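Local coordinates for protein flavodoxin-like domain (Synechococcus elongatus PCC 6301, PDB 3HLY) that probably binds a flavin mononucleotide cofactor and takes part in electron transfer, as flavodoxins do, at residues Ser18-Arg23 and Ala126-Cys131; Val35-Val40 and Thr70-Ile75; Thr28-Glu33 and Trp141-Asp146; Thr74-Ala79 and Asp99-Gln104. All coordinates share one frame; numbering follows the deposited sequence.

Contact 1: residues Ser18-Arg23 and Ala126-Cys131; sequences SQAIGR and AIYQQC
Ala20 and Ile21 meet Tyr128 and Cys131 where the first and last helices of the flavodoxin fold pack together, on the same face of the parallel sheet. The two short segments cross at -44°, and their axes come within about 8 Å. The small Ala20 and Cys131 are consistent with this. The CA atoms of Ile21 and Cys131 lie only 4.6 Å apart.

The side-chain contacts are apolar. Ala20 CB points at helix 125-144 and lies 3.5 Å from Cys131 CB. Tyr128 lies roughly at right angles to this direction, its CD1 4.2 Å from Ala20 CB. The ring meets this methyl obliquely. Ile21 adds its longer branch: CG1 stands beside the backbone N (chi1 -67°), and from there it reaches Cys131 CB at 3.6 Å. Beyond the pair, Ile21 also touches Ile117 and Phe88, and Tyr128 and Cys131 both rest on Leu17. The contact is therefore continuous with the layer between helix and sheet.

No classical hydrogen bond joins the segments. The polar element is a CA-H...O contact between the backbones. Ile21 CA lies 3.4 Å from Cys131 O, with an angle of 157° at the hydrogen.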
loop_
_atom_site.group_PDB
_atom_site.type_symbol
_atom_site.label_atom_id
_atom_site.label_comp_id
_atom_site.label_asym_id
_atom_site.label_seq_id
_atom_site.Cartn_x
_atom_site.Cartn_y
_atom_site.Cartn_z
ATOM N N SER A 18 3.049 5.353 -5.580
ATOM C CA SER A 18 3.110 5.414 -4.119
ATOM C C SER A 18 3.331 6.846 -3.615
ATOM O O SER A 18 2.761 7.232 -2.598
ATOM C CB SER A 18 4.182 4.448 -3.582
ATOM O OG SER A 18 5.510 4.874 -3.870
ATOM N N GLN A 19 4.125 7.643 -4.337
ATOM C CA GLN A 19 4.373 9.030 -3.940
ATOM C C GLN A 19 3.117 9.889 -4.101
ATOM O O GLN A 19 2.846 10.770 -3.289
ATOM C CB GLN A 19 5.496 9.636 -4.788
ATOM C CG GLN A 19 6.889 9.359 -4.280
ATOM C CD GLN A 19 7.955 9.755 -5.286
ATOM O OE1 GLN A 19 7.719 10.588 -6.170
ATOM N NE2 GLN A 19 9.135 9.162 -5.156
ATOM N N ALA A 20 2.375 9.642 -5.180
ATOM C CA ALA A 20 1.141 10.356 -5.469
ATOM C C ALA A 20 0.119 10.067 -4.352
ATOM O O ALA A 20 -0.559 10.972 -3.880
ATOM C CB ALA A 20 0.590 9.906 -6.812
ATOM N N ILE A 21 0.001 8.814 -3.940
ATOM C CA ILE A 21 -0.930 8.467 -2.856
ATOM C C ILE A 21 -0.422 9.128 -1.579
ATOM O O ILE A 21 -1.214 9.672 -0.797
ATOM C CB ILE A 21 -0.996 6.935 -2.634
ATOM C CG1 ILE A 21 -1.634 6.251 -3.841
ATOM C CG2 ILE A 21 -1.859 6.588 -1.414
ATOM C CD1 ILE A 21 -1.336 4.715 -3.895
ATOM N N GLY A 22 0.896 9.076 -1.373
ATOM C CA GLY A 22 1.492 9.674 -0.186
ATOM C C GLY A 22 1.228 11.181 -0.116
ATOM O O GLY A 22 0.947 11.727 0.946
ATOM N N ARG A 23 1.309 11.860 -1.259
ATOM C CA ARG A 23 1.057 13.308 -1.307
ATOM C C ARG A 23 -0.377 13.613 -0.860
ATOM O O ARG A 23 -0.629 14.555 -0.104
ATOM C CB ARG A 23 1.248 13.832 -2.743
ATOM C CG ARG A 23 2.355 14.832 -2.926
ATOM C CD ARG A 23 2.549 15.144 -4.411
ATOM N NE ARG A 23 2.621 13.909 -5.190
ATOM C CZ ARG A 23 3.012 13.826 -6.456
ATOM N NH1 ARG A 23 3.385 14.915 -7.119
ATOM N NH2 ARG A 23 3.020 12.649 -7.064
ATOM N N ALA A 126 -4.022 11.394 -15.196
ATOM C CA ALA A 126 -5.324 10.994 -14.678
ATOM C C ALA A 126 -5.146 9.980 -13.547
ATOM O O ALA A 126 -5.712 10.138 -12.464
ATOM C CB ALA A 126 -6.154 10.389 -15.795
ATOM N N ILE A 127 -4.364 8.940 -13.812
ATOM C CA ILE A 127 -4.097 7.914 -12.819
ATOM C C ILE A 127 -3.431 8.499 -11.567
ATOM O O ILE A 127 -3.762 8.112 -10.440
ATOM C CB ILE A 127 -3.175 6.816 -13.387
ATOM C CG1 ILE A 127 -3.918 6.002 -14.449
ATOM C CG2 ILE A 127 -2.696 5.898 -12.254
ATOM C CD1 ILE A 127 -5.014 5.137 -13.893
ATOM N N TYR A 128 -2.492 9.419 -11.763
ATOM C CA TYR A 128 -1.796 10.023 -10.636
ATOM C C TYR A 128 -2.729 10.893 -9.821
ATOM O O TYR A 128 -2.557 11.020 -8.608
ATOM C CB TYR A 128 -0.593 10.839 -11.103
ATOM C CG TYR A 128 0.527 9.980 -11.625
ATOM C CD1 TYR A 128 1.026 8.926 -10.865
ATOM C CD2 TYR A 128 1.077 10.203 -12.891
ATOM C CE1 TYR A 128 2.036 8.110 -11.352
ATOM C CE2 TYR A 128 2.092 9.388 -13.387
ATOM C CZ TYR A 128 2.561 8.347 -12.614
ATOM O OH TYR A 128 3.538 7.523 -13.094
ATOM N N GLN A 129 -3.718 11.488 -10.484
ATOM C CA GLN A 129 -4.689 12.324 -9.784
ATOM C C GLN A 129 -5.556 11.423 -8.917
ATOM O O GLN A 129 -5.927 11.796 -7.809
ATOM C CB GLN A 129 -5.582 13.087 -10.766
ATOM C CG GLN A 129 -6.610 13.995 -10.092
ATOM C CD GLN A 129 -5.968 15.077 -9.225
ATOM O OE1 GLN A 129 -5.244 15.945 -9.724
ATOM N NE2 GLN A 129 -6.226 15.024 -7.920
ATOM N N GLN A 130 -5.878 10.239 -9.434
ATOM C CA GLN A 130 -6.693 9.278 -8.706
ATOM C C GLN A 130 -5.933 8.743 -7.473
ATOM O O GLN A 130 -6.527 8.515 -6.416
ATOM C CB GLN A 130 -7.101 8.133 -9.633
ATOM C CG GLN A 130 -8.029 7.120 -8.982
ATOM C CD GLN A 130 -8.357 5.973 -9.908
ATOM O OE1 GLN A 130 -7.861 5.914 -11.043
ATOM N NE2 GLN A 130 -9.188 5.044 -9.435
ATOM N N CYS A 131 -4.636 8.505 -7.620
ATOM C CA CYS A 131 -3.806 8.090 -6.483
ATOM C C CYS A 131 -3.832 9.189 -5.402
ATOM O O CYS A 131 -3.978 8.906 -4.202
ATOM C CB CYS A 131 -2.353 7.933 -6.907
ATOM S SG CYS A 131 -2.003 6.482 -7.872
#

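Contact 2: residues Val35-Val40 and Thr70-Ile75; sequences VDLRAV and TALSTI
Asp36 O is gripped by two backbone N-H groups, and the turn so formed carries Leu37 to Ala71 of helix 66-78. The donors are Val40 N, 2.8 Å from Asp36 O, and Ala39 N. The side chain of Asp36 braces the same turn. Its OD1 accepts from Arg38 N at 3.2 Å, which makes an Asx turn. That N-H comes from above the carboxylate plane, 64° out of it. Asp36 OD2 is bonded to the hydroxyl of Ser9, so both oxygens of the carboxylate are engaged.

Everything that crosses the contact comes from Leu37, and no hydrogen bond does so. Leu37 O lies 3.6 Å from Ala71 CB. Leu37 CB is 4.0 Å from Ala71 CB. The CG of Leu37 stands beside its backbone N (chi1 -53°), and the two methyls at the fork then go to different partners. CD2 lies 4.0 Å from Ile75 CD1, the tip of a side chain that crosses Leu37 at about a right angle. CD1 approaches Leu72 CD1 more loosely, at 4.5 Å. Ala71, Leu72 and Ile75 thus offer one side of their helix to a single leucine.

The turn closes the C-terminal end of the edge strand 32-36, which pairs with strand 3-7 in the parallel sheet. Leu37 and Ile75 both also touch Leu57 of strand 54-58, so they fill part of the layer between sheet and helix 66-78. Helix 42-51 runs alongside, with Leu45 against Val35 and Thr74.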
loop_
_atom_site.group_PDB
_atom_site.type_symbol
_atom_site.label_atom_id
_atom_site.label_comp_id
_atom_site.label_asym_id
_atom_site.label_seq_id
_atom_site.Cartn_x
_atom_site.Cartn_y
_atom_site.Cartn_z
ATOM N N VAL A 35 8.127 2.497 3.202
ATOM C CA VAL A 35 9.041 1.386 3.373
ATOM C C VAL A 35 9.315 0.746 2.022
ATOM O O VAL A 35 8.421 0.656 1.185
ATOM C CB VAL A 35 8.419 0.354 4.349
ATOM C CG1 VAL A 35 9.062 -1.007 4.174
ATOM C CG2 VAL A 35 8.585 0.843 5.782
ATOM N N ASP A 36 10.565 0.337 1.806
ATOM C CA ASP A 36 10.969 -0.316 0.570
ATOM C C ASP A 36 11.045 -1.791 0.943
ATOM O O ASP A 36 11.899 -2.190 1.733
ATOM C CB ASP A 36 12.347 0.178 0.126
ATOM C CG ASP A 36 12.808 -0.443 -1.187
ATOM O OD1 ASP A 36 12.045 -1.219 -1.807
ATOM O OD2 ASP A 36 13.950 -0.140 -1.607
ATOM N N LEU A 37 10.146 -2.591 0.378
ATOM C CA LEU A 37 10.092 -4.015 0.682
ATOM C C LEU A 37 11.377 -4.766 0.298
ATOM O O LEU A 37 11.738 -5.764 0.929
ATOM C CB LEU A 37 8.867 -4.615 -0.005
ATOM C CG LEU A 37 7.570 -3.848 0.341
ATOM C CD1 LEU A 37 6.393 -4.449 -0.395
ATOM C CD2 LEU A 37 7.326 -3.875 1.849
ATOM N N ARG A 38 12.067 -4.274 -0.727
ATOM C CA ARG A 38 13.310 -4.878 -1.188
ATOM C C ARG A 38 14.418 -4.790 -0.153
ATOM O O ARG A 38 15.360 -5.577 -0.201
ATOM C CB ARG A 38 13.847 -4.181 -2.435
ATOM C CG ARG A 38 13.048 -4.258 -3.703
ATOM C CD ARG A 38 13.841 -3.520 -4.766
ATOM N NE ARG A 38 13.109 -3.318 -6.008
ATOM C CZ ARG A 38 12.991 -4.229 -6.965
ATOM N NH1 ARG A 38 13.559 -5.423 -6.827
ATOM N NH2 ARG A 38 12.312 -3.935 -8.067
ATOM N N ALA A 39 14.326 -3.841 0.774
ATOM C CA ALA A 39 15.402 -3.676 1.745
ATOM C C ALA A 39 15.068 -3.371 3.203
ATOM O O ALA A 39 15.970 -3.330 4.038
ATOM C CB ALA A 39 16.360 -2.615 1.224
ATOM N N VAL A 40 13.800 -3.156 3.530
ATOM C CA VAL A 40 13.446 -2.821 4.909
ATOM C C VAL A 40 13.706 -3.937 5.915
ATOM O O VAL A 40 13.644 -5.115 5.578
ATOM C CB VAL A 40 11.957 -2.407 5.020
ATOM C CG1 VAL A 40 11.062 -3.605 4.766
ATOM C CG2 VAL A 40 11.683 -1.824 6.391
ATOM N N THR A 70 9.682 -12.232 2.232
ATOM C CA THR A 70 9.762 -12.197 3.686
ATOM C C THR A 70 9.064 -10.924 4.168
ATOM O O THR A 70 8.359 -10.919 5.177
ATOM C CB THR A 70 11.229 -12.166 4.158
ATOM O OG1 THR A 70 11.944 -13.253 3.563
ATOM C CG2 THR A 70 11.303 -12.293 5.665
ATOM N N ALA A 71 9.291 -9.837 3.438
ATOM C CA ALA A 71 8.674 -8.562 3.768
ATOM C C ALA A 71 7.155 -8.721 3.626
ATOM O O ALA A 71 6.391 -8.373 4.525
ATOM C CB ALA A 71 9.187 -7.479 2.813
ATOM N N LEU A 72 6.738 -9.281 2.493
ATOM C CA LEU A 72 5.326 -9.487 2.208
ATOM C C LEU A 72 4.677 -10.329 3.304
ATOM O O LEU A 72 3.654 -9.937 3.869
ATOM C CB LEU A 72 5.165 -10.172 0.852
ATOM C CG LEU A 72 3.946 -9.759 0.026
ATOM C CD1 LEU A 72 4.084 -8.295 -0.386
ATOM C CD2 LEU A 72 3.829 -10.652 -1.209
ATOM N N SER A 73 5.286 -11.476 3.612
ATOM C CA SER A 73 4.765 -12.370 4.645
ATOM C C SER A 73 4.678 -11.676 5.997
ATOM O O SER A 73 3.768 -11.937 6.791
ATOM C CB SER A 73 5.658 -13.605 4.774
ATOM O OG SER A 73 5.619 -14.389 3.592
ATOM N N THR A 74 5.626 -10.782 6.261
ATOM C CA THR A 74 5.640 -10.070 7.525
ATOM C C THR A 74 4.460 -9.102 7.661
ATOM O O THR A 74 3.980 -8.848 8.771
ATOM C CB THR A 74 6.955 -9.295 7.704
ATOM O OG1 THR A 74 8.062 -10.198 7.564
ATOM C CG2 THR A 74 7.003 -8.656 9.080
ATOM N N ILE A 75 4.008 -8.548 6.537
ATOM C CA ILE A 75 2.871 -7.626 6.558
ATOM C C ILE A 75 1.609 -8.445 6.853
ATOM O O ILE A 75 0.830 -8.106 7.743
ATOM C CB ILE A 75 2.730 -6.881 5.196
ATOM C CG1 ILE A 75 3.933 -5.947 4.999
ATOM C CG2 ILE A 75 1.404 -6.109 5.138
ATOM C CD1 ILE A 75 4.012 -5.292 3.627
#

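Contact 3: residues Thr28-Glu33 and Trp141-Asp146; sequences TGVAVE and WLTRAD
Thr28 and Val30 flank a reversal of the chain and face Leu142 and Thr143 near the end of helix 125-144. Helix 14-27 ends just before Thr28. Gly29 then takes a positive phi of 94° and closes a Schellman motif. A CB here would collide with the carbonyl oxygen of Thr28. Past the glycine the chain extends through Val30 and Ala31 into strand 32-36. The other segment is the end of the long helix. The backbones stay well apart, with Val30 CA and Thr143 CA at 7.3 Å.

Two kinds of contact fill the gap. The polar one lies on the outer, solvent-exposed side, where Thr143 OG1 comes within 3.4 Å of Thr28 O. The two threonine side chains lie at a slant to each other, with Thr28 OG1 and Thr143 OG1 4.0 Å apart. Thr143 OG1 bonds back to Gly139 O in its own helix, and Thr28 OG1 to Leu25 O in the last turn of the helix before it. The Thr143 hydroxyl sits beside its own backbone N (chi1 -58°), which lets it turn back to that carbonyl. The apolar contact lies further in. Val30 CG2 meets Leu142 CD1 at 4.3 Å, and both side chains also rest on Val3 of the neighbouring strand.

No hydrogen bond joins the segments. The hydroxyls are already committed locally, so the polar approach between the threonines probably adds little directed hold. Van der Waals contact joins the two ends, shared about equally by the threonines and the valine-leucine pair over Val3.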
loop_
_atom_site.group_PDB
_atom_site.type_symbol
_atom_site.label_atom_id
_atom_site.label_comp_id
_atom_site.label_asym_id
_atom_site.label_seq_id
_atom_site.Cartn_x
_atom_site.Cartn_y
_atom_site.Cartn_z
ATOM N N THR A 28 -3.689 15.879 4.236
ATOM C CA THR A 28 -4.756 15.795 5.218
ATOM C C THR A 28 -4.216 15.777 6.621
ATOM O O THR A 28 -4.997 15.761 7.568
ATOM C CB THR A 28 -5.593 14.528 5.080
ATOM O OG1 THR A 28 -4.856 13.419 5.611
ATOM C CG2 THR A 28 -5.943 14.282 3.618
ATOM N N GLY A 29 -2.889 15.740 6.763
ATOM C CA GLY A 29 -2.313 15.728 8.094
ATOM C C GLY A 29 -2.013 14.361 8.668
ATOM O O GLY A 29 -1.668 14.248 9.842
ATOM N N VAL A 30 -2.137 13.314 7.865
ATOM C CA VAL A 30 -1.823 11.975 8.357
ATOM C C VAL A 30 -0.311 11.772 8.220
ATOM O O VAL A 30 0.290 12.287 7.279
ATOM C CB VAL A 30 -2.534 10.897 7.528
ATOM C CG1 VAL A 30 -2.026 9.520 7.926
ATOM C CG2 VAL A 30 -4.040 11.001 7.741
ATOM N N ALA A 31 0.299 11.056 9.160
ATOM C CA ALA A 31 1.740 10.783 9.100
ATOM C C ALA A 31 1.960 9.547 8.237
ATOM O O ALA A 31 1.483 8.467 8.566
ATOM C CB ALA A 31 2.308 10.531 10.492
ATOM N N VAL A 32 2.701 9.704 7.147
ATOM C CA VAL A 32 2.945 8.582 6.259
ATOM C C VAL A 32 4.305 7.929 6.442
ATOM O O VAL A 32 5.340 8.601 6.439
ATOM C CB VAL A 32 2.814 9.024 4.806
ATOM C CG1 VAL A 32 3.034 7.843 3.879
ATOM C CG2 VAL A 32 1.448 9.656 4.606
ATOM N N GLU A 33 4.308 6.615 6.597
ATOM C CA GLU A 33 5.567 5.912 6.754
ATOM C C GLU A 33 5.814 5.045 5.528
ATOM O O GLU A 33 5.077 4.100 5.257
ATOM C CB GLU A 33 5.545 5.080 8.041
ATOM C CG GLU A 33 6.848 4.382 8.366
ATOM C CD GLU A 33 6.963 4.040 9.842
ATOM O OE1 GLU A 33 6.026 3.424 10.398
ATOM O OE2 GLU A 33 7.998 4.385 10.450
ATOM N N TRP A 141 -10.870 10.181 5.942
ATOM C CA TRP A 141 -11.631 9.164 6.678
ATOM C C TRP A 141 -10.997 8.894 8.038
ATOM O O TRP A 141 -11.694 8.563 9.005
ATOM C CB TRP A 141 -11.745 7.839 5.892
ATOM C CG TRP A 141 -12.833 7.847 4.833
ATOM C CD1 TRP A 141 -12.665 7.756 3.481
ATOM C CD2 TRP A 141 -14.246 7.993 5.051
ATOM N NE1 TRP A 141 -13.880 7.839 2.843
ATOM C CE2 TRP A 141 -14.868 7.984 3.783
ATOM C CE3 TRP A 141 -15.044 8.130 6.195
ATOM C CZ2 TRP A 141 -16.258 8.106 3.626
ATOM C CZ3 TRP A 141 -16.430 8.251 6.038
ATOM C CH2 TRP A 141 -17.017 8.237 4.763
ATOM N N LEU A 142 -9.673 9.033 8.111
ATOM C CA LEU A 142 -8.953 8.799 9.362
ATOM C C LEU A 142 -9.009 10.047 10.235
ATOM O O LEU A 142 -9.253 9.953 11.433
ATOM C CB LEU A 142 -7.500 8.419 9.079
ATOM C CG LEU A 142 -7.306 7.153 8.253
ATOM C CD1 LEU A 142 -5.904 7.146 7.678
ATOM C CD2 LEU A 142 -7.572 5.916 9.102
ATOM N N THR A 143 -8.794 11.213 9.628
ATOM C CA THR A 143 -8.840 12.487 10.350
ATOM C C THR A 143 -10.195 12.723 11.020
ATOM O O THR A 143 -10.296 13.504 11.970
ATOM C CB THR A 143 -8.577 13.690 9.416
ATOM O OG1 THR A 143 -7.303 13.540 8.787
ATOM C CG2 THR A 143 -8.566 14.990 10.210
ATOM N N ARG A 144 -11.235 12.058 10.519
ATOM C CA ARG A 144 -12.577 12.203 11.073
ATOM C C ARG A 144 -12.937 11.107 12.075
ATOM O O ARG A 144 -13.813 11.297 12.917
ATOM C CB ARG A 144 -13.609 12.237 9.943
ATOM C CG ARG A 144 -13.672 13.574 9.214
ATOM C CD ARG A 144 -14.395 13.449 7.887
ATOM N NE ARG A 144 -14.580 14.741 7.231
ATOM C CZ ARG A 144 -15.503 15.635 7.578
ATOM N NH1 ARG A 144 -16.333 15.382 8.584
ATOM N NH2 ARG A 144 -15.609 16.774 6.907
ATOM N N ALA A 145 -12.267 9.962 11.986
ATOM C CA ALA A 145 -12.526 8.860 12.908
ATOM C C ALA A 145 -11.661 9.044 14.159
ATOM O O ALA A 145 -11.161 8.073 14.735
ATOM C CB ALA A 145 -12.209 7.531 12.237
ATOM N N ASP A 146 -11.488 10.300 14.566
ATOM C CA ASP A 146 -10.682 10.635 15.737
ATOM C C ASP A 146 -11.180 11.902 16.444
ATOM O O ASP A 146 -12.106 12.567 15.924
ATOM C CB ASP A 146 -9.220 10.811 15.323
#

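Contact 4: residues Thr74-Ala79 and Asp99-Gln104; sequences TIFAAA and DALLAQ
Phe76 carries this helix-to-helix contact alone from its side, meeting Leu101 and Gln104 of helix 98-107. The segment begins at Thr74, on the side of helix 66-78 turned to Leu45 and Ile46 of helix 42-51. Ile75 follows and turns to the sheet, against Leu57. Then Phe76 points across. Its CG lies beside the backbone N (chi1 -77°), which sends the ring out between the helices. Gln104 covers one face of this ring. Its NE2 stands 3.1 Å above the ring plane, over the centre, and the amide is tilted 33° from that plane. Gln104 OE1 lies 3.3 Å from Phe76 CZ. At the ring edge, near its plane, Leu101 CD1 touches Phe76 CZ at 3.5 Å. With an alanine in place of Phe76, a gap would probably open between the two helices, and the Gln104 amide would lose the ring it lies on and be free to turn. At the end of the segment Ala79 leaves the helix, with its N still bonded to Ile75 O at 2.7 Å.

The two helices lie side by side on one face of the parallel sheet. Leu101 rests on Leu87 of strand 84-88, and Ala79 on Ile55 of strand 54-58. Phe105, which follows Gln104 in helix 98-107, also meets the Phe76 ring. Helix 42-51 also borders helix 66-78 through Val49, against Ala78.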
loop_
_atom_site.group_PDB
_atom_site.type_symbol
_atom_site.label_atom_id
_atom_site.label_comp_id
_atom_site.label_asym_id
_atom_site.label_seq_id
_atom_site.Cartn_x
_atom_site.Cartn_y
_atom_site.Cartn_z
ATOM N N THR A 74 5.626 -10.782 6.261
ATOM C CA THR A 74 5.640 -10.070 7.525
ATOM C C THR A 74 4.460 -9.102 7.661
ATOM O O THR A 74 3.980 -8.848 8.771
ATOM C CB THR A 74 6.955 -9.295 7.704
ATOM O OG1 THR A 74 8.062 -10.198 7.564
ATOM C CG2 THR A 74 7.003 -8.656 9.080
ATOM N N ILE A 75 4.008 -8.548 6.537
ATOM C CA ILE A 75 2.871 -7.626 6.558
ATOM C C ILE A 75 1.609 -8.445 6.853
ATOM O O ILE A 75 0.830 -8.106 7.743
ATOM C CB ILE A 75 2.730 -6.881 5.196
ATOM C CG1 ILE A 75 3.933 -5.947 4.999
ATOM C CG2 ILE A 75 1.404 -6.109 5.138
ATOM C CD1 ILE A 75 4.012 -5.292 3.627
ATOM N N PHE A 76 1.426 -9.536 6.116
ATOM C CA PHE A 76 0.258 -10.396 6.311
ATOM C C PHE A 76 0.206 -10.909 7.741
ATOM O O PHE A 76 -0.853 -10.920 8.377
ATOM C CB PHE A 76 0.295 -11.564 5.324
ATOM C CG PHE A 76 -0.106 -11.185 3.930
ATOM C CD1 PHE A 76 0.650 -11.588 2.839
ATOM C CD2 PHE A 76 -1.251 -10.425 3.705
ATOM C CE1 PHE A 76 0.275 -11.239 1.543
ATOM C CE2 PHE A 76 -1.637 -10.072 2.411
ATOM C CZ PHE A 76 -0.876 -10.476 1.332
ATOM N N ALA A 77 1.359 -11.320 8.249
ATOM C CA ALA A 77 1.439 -11.819 9.612
ATOM C C ALA A 77 1.044 -10.744 10.622
ATOM O O ALA A 77 0.390 -11.038 11.604
ATOM C CB ALA A 77 2.858 -12.327 9.901
ATOM N N ALA A 78 1.418 -9.492 10.377
ATOM C CA ALA A 78 1.096 -8.423 11.321
ATOM C C ALA A 78 -0.199 -7.645 11.076
ATOM O O ALA A 78 -0.691 -6.964 11.986
ATOM C CB ALA A 78 2.268 -7.447 11.409
ATOM N N ALA A 79 -0.754 -7.725 9.867
ATOM C CA ALA A 79 -1.986 -6.998 9.579
ATOM C C ALA A 79 -3.131 -7.579 10.399
ATOM O O ALA A 79 -3.177 -8.790 10.639
ATOM C CB ALA A 79 -2.313 -7.075 8.092
ATOM N N ASP A 99 -6.779 -8.499 -6.873
ATOM C CA ASP A 99 -7.811 -9.340 -6.279
ATOM C C ASP A 99 -7.281 -10.373 -5.278
ATOM O O ASP A 99 -7.880 -10.587 -4.222
ATOM C CB ASP A 99 -8.586 -10.036 -7.394
ATOM C CG ASP A 99 -8.969 -9.083 -8.521
ATOM O OD1 ASP A 99 -10.169 -8.767 -8.657
ATOM O OD2 ASP A 99 -8.063 -8.639 -9.270
ATOM N N ALA A 100 -6.157 -11.009 -5.611
ATOM C CA ALA A 100 -5.559 -12.017 -4.742
ATOM C C ALA A 100 -5.149 -11.422 -3.389
ATOM O O ALA A 100 -5.451 -11.993 -2.340
ATOM C CB ALA A 100 -4.343 -12.645 -5.430
ATOM N N LEU A 101 -4.456 -10.285 -3.424
ATOM C CA LEU A 101 -4.028 -9.611 -2.204
ATOM C C LEU A 101 -5.253 -9.175 -1.431
ATOM O O LEU A 101 -5.334 -9.378 -0.228
ATOM C CB LEU A 101 -3.191 -8.365 -2.515
ATOM C CG LEU A 101 -1.757 -8.520 -3.015
ATOM C CD1 LEU A 101 -0.936 -9.282 -1.987
ATOM C CD2 LEU A 101 -1.763 -9.251 -4.343
ATOM N N LEU A 102 -6.207 -8.577 -2.134
ATOM C CA LEU A 102 -7.422 -8.091 -1.499
ATOM C C LEU A 102 -8.156 -9.198 -0.737
ATOM O O LEU A 102 -8.687 -8.957 0.349
ATOM C CB LEU A 102 -8.351 -7.451 -2.544
ATOM C CG LEU A 102 -9.681 -6.880 -2.034
ATOM C CD1 LEU A 102 -9.425 -5.764 -1.022
ATOM C CD2 LEU A 102 -10.492 -6.356 -3.202
ATOM N N ALA A 103 -8.188 -10.403 -1.298
ATOM C CA ALA A 103 -8.856 -11.518 -0.632
ATOM C C ALA A 103 -8.157 -11.800 0.701
ATOM O O ALA A 103 -8.798 -11.873 1.750
ATOM C CB ALA A 103 -8.831 -12.760 -1.523
ATOM N N GLN A 104 -6.838 -11.924 0.652
ATOM C CA GLN A 104 -6.042 -12.181 1.845
ATOM C C GLN A 104 -6.297 -11.189 2.976
ATOM O O GLN A 104 -6.503 -11.595 4.118
ATOM C CB GLN A 104 -4.562 -12.176 1.492
ATOM C CG GLN A 104 -3.949 -13.549 1.443
ATOM C CD GLN A 104 -2.499 -13.499 1.061
ATOM O OE1 GLN A 104 -2.161 -13.176 -0.083
ATOM N NE2 GLN A 104 -1.622 -13.806 2.017
#

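Contacts 1 and 2 are buried, contact 4 is partly so, and contact 3 lies at the surface. Contacts 1 and 3 both use helix 125-144, and Gly22 O of contact 1 touches Val32 CG2 of contact 3. Contacts 2 and 4 share helix 66-78, including Thr74 and Ile75; their centres are about 12 Å apart. Contacts 1 and 4 lie on opposite sides of the chain's centre, about 22 Å between centres. Contacts 2 and 3 sit towards opposite ends of strand 32-36. No hydrogen bond crosses any of the four. Contact 1 packs small and aliphatic groups with a tyrosine ring, contact 2 aliphatic chains, contact 4 an amide over a ring, contact 3 two threonines and a valine-leucine pair.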